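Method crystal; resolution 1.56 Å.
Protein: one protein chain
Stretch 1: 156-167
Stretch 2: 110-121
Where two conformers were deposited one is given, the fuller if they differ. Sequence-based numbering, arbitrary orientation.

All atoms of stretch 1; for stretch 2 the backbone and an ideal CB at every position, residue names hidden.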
# COMPACT_ATOMS: atom_id res chain seq x y z
N THR A 156 14.27 0.84 -5.65
CA THR A 156 13.62 -0.40 -5.26
C THR A 156 13.15 -1.12 -6.52
O THR A 156 12.95 -0.49 -7.56
CB THR A 156 12.41 -0.10 -4.32
OG1 THR A 156 11.79 -1.34 -3.89
CG2 THR A 156 11.29 0.62 -5.07
N GLN A 157 12.96 -2.44 -6.42
CA GLN A 157 12.35 -3.20 -7.49
C GLN A 157 10.84 -3.27 -7.31
O GLN A 157 10.12 -3.63 -8.22
CB GLN A 157 12.89 -4.64 -7.54
CG GLN A 157 14.39 -4.77 -7.73
CD GLN A 157 14.79 -6.12 -8.33
OE1 GLN A 157 13.92 -6.93 -8.68
NE2 GLN A 157 16.08 -6.34 -8.47
N SER A 158 10.38 -2.93 -6.11
CA SER A 158 8.95 -2.98 -5.80
C SER A 158 8.17 -2.08 -6.77
O SER A 158 8.61 -0.95 -7.03
CB SER A 158 8.78 -2.50 -4.35
OG SER A 158 7.44 -2.54 -3.95
N PRO A 159 7.01 -2.50 -7.29
CA PRO A 159 6.25 -3.69 -6.91
C PRO A 159 6.53 -4.97 -7.69
O PRO A 159 5.68 -5.87 -7.69
CB PRO A 159 4.82 -3.29 -7.25
CG PRO A 159 4.98 -2.43 -8.52
CD PRO A 159 6.28 -1.68 -8.29
N GLY A 160 7.69 -5.04 -8.34
CA GLY A 160 8.05 -6.21 -9.15
C GLY A 160 7.73 -5.89 -10.60
O GLY A 160 6.67 -5.36 -10.88
N LEU A 161 8.62 -6.26 -11.53
CA LEU A 161 8.45 -5.91 -12.95
C LEU A 161 7.11 -6.33 -13.55
O LEU A 161 6.48 -5.57 -14.27
CB LEU A 161 9.57 -6.51 -13.79
CG LEU A 161 9.55 -6.09 -15.26
CD1 LEU A 161 9.54 -4.57 -15.37
CD2 LEU A 161 10.76 -6.68 -16.00
N THR A 162 6.67 -7.55 -13.26
CA THR A 162 5.42 -8.04 -13.85
C THR A 162 4.22 -7.21 -13.38
O THR A 162 3.32 -6.86 -14.15
CB THR A 162 5.22 -9.52 -13.55
OG1 THR A 162 6.24 -10.26 -14.24
CG2 THR A 162 3.92 -10.01 -14.15
N LEU A 163 4.22 -6.87 -12.11
CA LEU A 163 3.14 -6.06 -11.58
C LEU A 163 3.23 -4.59 -12.06
O LEU A 163 2.22 -3.96 -12.35
CB LEU A 163 3.10 -6.18 -10.06
CG LEU A 163 2.06 -5.34 -9.30
CD1 LEU A 163 0.65 -5.46 -9.88
CD2 LEU A 163 2.07 -5.74 -7.83
N TYR A 164 4.45 -4.07 -12.16
CA TYR A 164 4.68 -2.72 -12.67
C TYR A 164 4.13 -2.62 -14.09
O TYR A 164 3.46 -1.64 -14.42
CB TYR A 164 6.15 -2.39 -12.66
CG TYR A 164 6.48 -1.01 -13.20
CD1 TYR A 164 5.65 0.07 -12.96
CD2 TYR A 164 7.65 -0.80 -13.91
CE1 TYR A 164 5.97 1.35 -13.46
CE2 TYR A 164 7.98 0.46 -14.41
CZ TYR A 164 7.13 1.52 -14.17
OH TYR A 164 7.46 2.76 -14.66
N ASN A 165 4.40 -3.65 -14.91
CA ASN A 165 3.87 -3.64 -16.27
C ASN A 165 2.35 -3.59 -16.31
O ASN A 165 1.78 -2.95 -17.19
CB ASN A 165 4.40 -4.82 -17.09
CG ASN A 165 5.86 -4.67 -17.43
OD1 ASN A 165 6.40 -3.56 -17.45
ND2 ASN A 165 6.54 -5.79 -17.70
N GLU A 166 1.70 -4.26 -15.36
CA GLU A 166 0.25 -4.21 -15.24
C GLU A 166 -0.26 -2.82 -14.86
O GLU A 166 -1.14 -2.28 -15.53
CB GLU A 166 -0.26 -5.30 -14.28
CG GLU A 166 -1.73 -5.23 -13.89
CD GLU A 166 -2.70 -5.51 -15.04
OE1 GLU A 166 -2.34 -6.23 -16.00
OE2 GLU A 166 -3.85 -5.03 -14.98
N ILE A 167 0.26 -2.23 -13.78
CA ILE A 167 -0.29 -0.94 -13.35
C ILE A 167 -0.05 0.19 -14.36
O ILE A 167 -0.79 1.18 -14.39
CB ILE A 167 0.21 -0.55 -11.94
CG1 ILE A 167 1.68 -0.21 -11.95
CG2 ILE A 167 -0.07 -1.66 -10.93
CD1 ILE A 167 2.17 0.42 -10.67
N UNK A 110 0.30 -2.04 -0.74
CA UNK A 110 1.16 -3.17 -1.06
C UNK A 110 0.32 -4.39 -1.37
O UNK A 110 -0.54 -4.77 -0.57
CB UNK A 110 2.13 -3.46 0.09
N UNK A 111 0.62 -5.02 -2.50
CA UNK A 111 0.16 -6.37 -2.73
C UNK A 111 1.02 -7.35 -1.94
O UNK A 111 2.26 -7.32 -2.05
CB UNK A 111 0.19 -6.70 -4.22
N UNK A 112 0.38 -8.20 -1.13
CA UNK A 112 1.13 -9.18 -0.34
C UNK A 112 1.66 -10.29 -1.27
O UNK A 112 0.88 -11.00 -1.91
CB UNK A 112 0.25 -9.77 0.76
N UNK A 113 2.98 -10.43 -1.33
CA UNK A 113 3.61 -11.46 -2.17
C UNK A 113 4.73 -10.86 -3.01
O UNK A 113 5.12 -9.69 -2.82
CB UNK A 113 2.57 -12.12 -3.08
N UNK A 114 5.28 -11.66 -3.93
CA UNK A 114 6.45 -11.28 -4.69
C UNK A 114 6.06 -11.34 -6.14
O UNK A 114 5.84 -12.43 -6.69
CB UNK A 114 7.65 -12.18 -4.39
N UNK A 115 5.97 -10.17 -6.77
CA UNK A 115 5.36 -10.09 -8.10
C UNK A 115 6.37 -9.64 -9.17
O UNK A 115 6.04 -8.97 -10.16
CB UNK A 115 4.17 -9.13 -8.07
N UNK A 116 7.62 -10.03 -8.98
CA UNK A 116 8.60 -9.83 -10.04
C UNK A 116 8.21 -10.61 -11.29
O UNK A 116 8.30 -10.06 -12.40
CB UNK A 116 9.99 -10.25 -9.57
N UNK A 117 7.75 -11.85 -11.12
CA UNK A 117 7.59 -12.83 -12.22
C UNK A 117 6.15 -13.29 -12.46
O UNK A 117 5.89 -14.12 -13.35
CB UNK A 117 8.45 -14.06 -11.93
N UNK A 118 5.20 -12.79 -11.66
CA UNK A 118 3.80 -13.15 -11.81
C UNK A 118 2.95 -12.00 -11.31
O UNK A 118 3.47 -11.10 -10.66
CB UNK A 118 3.47 -14.44 -11.06
N UNK A 119 1.66 -12.06 -11.59
CA UNK A 119 0.73 -11.04 -11.12
C UNK A 119 0.02 -11.50 -9.86
O UNK A 119 -0.11 -12.70 -9.61
CB UNK A 119 -0.29 -10.70 -12.21
N UNK A 120 -0.47 -10.54 -9.07
CA UNK A 120 -1.42 -10.88 -8.01
C UNK A 120 -2.66 -11.53 -8.61
O UNK A 120 -2.91 -11.41 -9.83
CB UNK A 120 -1.81 -9.64 -7.21
N UNK A 121 -3.45 -12.19 -7.77
CA UNK A 121 -4.70 -12.83 -8.21
C UNK A 121 -5.67 -11.82 -8.82
O UNK A 121 -5.59 -10.62 -8.56
CB UNK A 121 -5.37 -13.54 -7.03

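At position 110 the backbone is extended and CA-to-CB points sideways, with nothing of stretch 1 within 5.5 Å of the ideal CB. Many residues would serve; the deposited one is Ala110.

Position 111 is also extended, but its CB points toward stretch 1 and lies 4.2 Å from Leu163 CD2. An apolar side chain, aliphatic or aromatic, would suit this methyl-lined site. It is Phe111, whose CD2 approaches Leu163 CD2 at 3.6 Å.

Position 112, out of reach, holds Ile112. Position 113, equally remote, has phi/psi of 131/-173, where a CB would jam against the preceding carbonyl O. This calls for glycine, and Gly113 is found. At 114 CB points away and the choice is open. Asn114 OD1 reaches forward along its own segment and accepts a hydrogen bond from the N of position 116 at 3.3 Å.

At position 115 the ideal CB lies 3.6 Å from Pro159 O and 3.7 Å from Leu163 CB, so the start of the side chain is closely packed, yet its sideways direction leaves a larger group an exit. Apolar residues of several sizes are plausible. The Phe115 ring extends beyond the close-packed CB but keeps Leu163 CD2 obliquely against it, while Phe115 CB packs on Leu163 CB at 3.8 Å. Phe115 O accepts a weak hydrogen bond from Leu163 N at 3.4 Å.

The backbone comes closest at 116, whose CA is 3.8 Å from Gly160 CA; a CB on Gly160 would clash with the N of this position. CA-to-CB points away, so stretch 1 hardly restricts size or chemistry, and many residues would fit. Val116 places CG2 4.2 Å from Gln157 OE1. Its carbonyl does more: Val116 O accepts hydrogen bonds from Thr162 N at 3.1 Å and Thr162 OG1 at 2.8 Å, tying down the first helical turn.

Positions 117 and 118 both direct CB away, favouring no particular chemistry; they are Asp117 and Lys118, and the backbone C of Lys118 rests 3.6 Å from Thr162 CG2.

At 119 CB points sideways, 4.7 Å from Thr162 CG2, beside the aliphatic parts of Thr162, Leu163 and Glu166. A branched or flexible apolar chain could reach them. Leu119 does so, CD2 lying 3.6 Å from Glu166 CB and 3.9 Å from Leu163 CA.

Position 120 has a phi of -59°, compatible with proline among others; Pro120 sets CD 3.8 Å from Leu163 CD1. Position 121 is out of reach, and Ser121 caps a helix that follows.

Stretch 2, residues 110-121: AFIGNFVDKLPS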
# COMPACT_ATOMS: atom_id res chain seq x y z
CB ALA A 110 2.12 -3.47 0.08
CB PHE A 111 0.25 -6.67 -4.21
CG PHE A 111 -0.78 -5.92 -5.01
CD1 PHE A 111 -2.07 -6.43 -5.19
CD2 PHE A 111 -0.47 -4.68 -5.57
CE1 PHE A 111 -3.02 -5.72 -5.93
CE2 PHE A 111 -1.43 -3.97 -6.32
CZ PHE A 111 -2.70 -4.51 -6.50
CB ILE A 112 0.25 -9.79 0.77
CG1 ILE A 112 -0.25 -8.67 1.70
CG2 ILE A 112 1.03 -10.88 1.51
CD1 ILE A 112 -1.26 -9.16 2.76
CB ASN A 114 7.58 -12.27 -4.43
CG ASN A 114 8.85 -11.92 -5.17
OD1 ASN A 114 8.84 -11.10 -6.11
ND2 ASN A 114 9.97 -12.50 -4.73
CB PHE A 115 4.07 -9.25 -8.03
CG PHE A 115 3.10 -9.80 -7.03
CD1 PHE A 115 2.43 -10.99 -7.30
CD2 PHE A 115 2.89 -9.20 -5.79
CE1 PHE A 115 1.59 -11.55 -6.39
CE2 PHE A 115 2.05 -9.75 -4.88
CZ PHE A 115 1.38 -10.93 -5.17
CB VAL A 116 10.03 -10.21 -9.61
CG1 VAL A 116 11.00 -10.04 -10.80
CG2 VAL A 116 10.46 -9.37 -8.41
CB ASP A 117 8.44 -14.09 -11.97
CG ASP A 117 9.94 -13.84 -12.03
OD1 ASP A 117 10.40 -13.07 -12.90
OD2 ASP A 117 10.76 -14.41 -11.26
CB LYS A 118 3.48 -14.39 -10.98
CG LYS A 118 3.62 -14.16 -9.46
CD LYS A 118 3.33 -15.40 -8.62
CE LYS A 118 3.25 -15.02 -7.13
NZ LYS A 118 3.29 -16.20 -6.23
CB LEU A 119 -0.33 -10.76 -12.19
CG LEU A 119 0.06 -9.97 -13.43
CD1 LEU A 119 -1.15 -9.86 -14.33
CD2 LEU A 119 0.57 -8.59 -13.04
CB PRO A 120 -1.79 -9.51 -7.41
CG PRO A 120 -0.57 -8.66 -7.71
CD PRO A 120 -0.17 -9.10 -9.12
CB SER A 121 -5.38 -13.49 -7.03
OG SER A 121 -5.93 -12.51 -6.16
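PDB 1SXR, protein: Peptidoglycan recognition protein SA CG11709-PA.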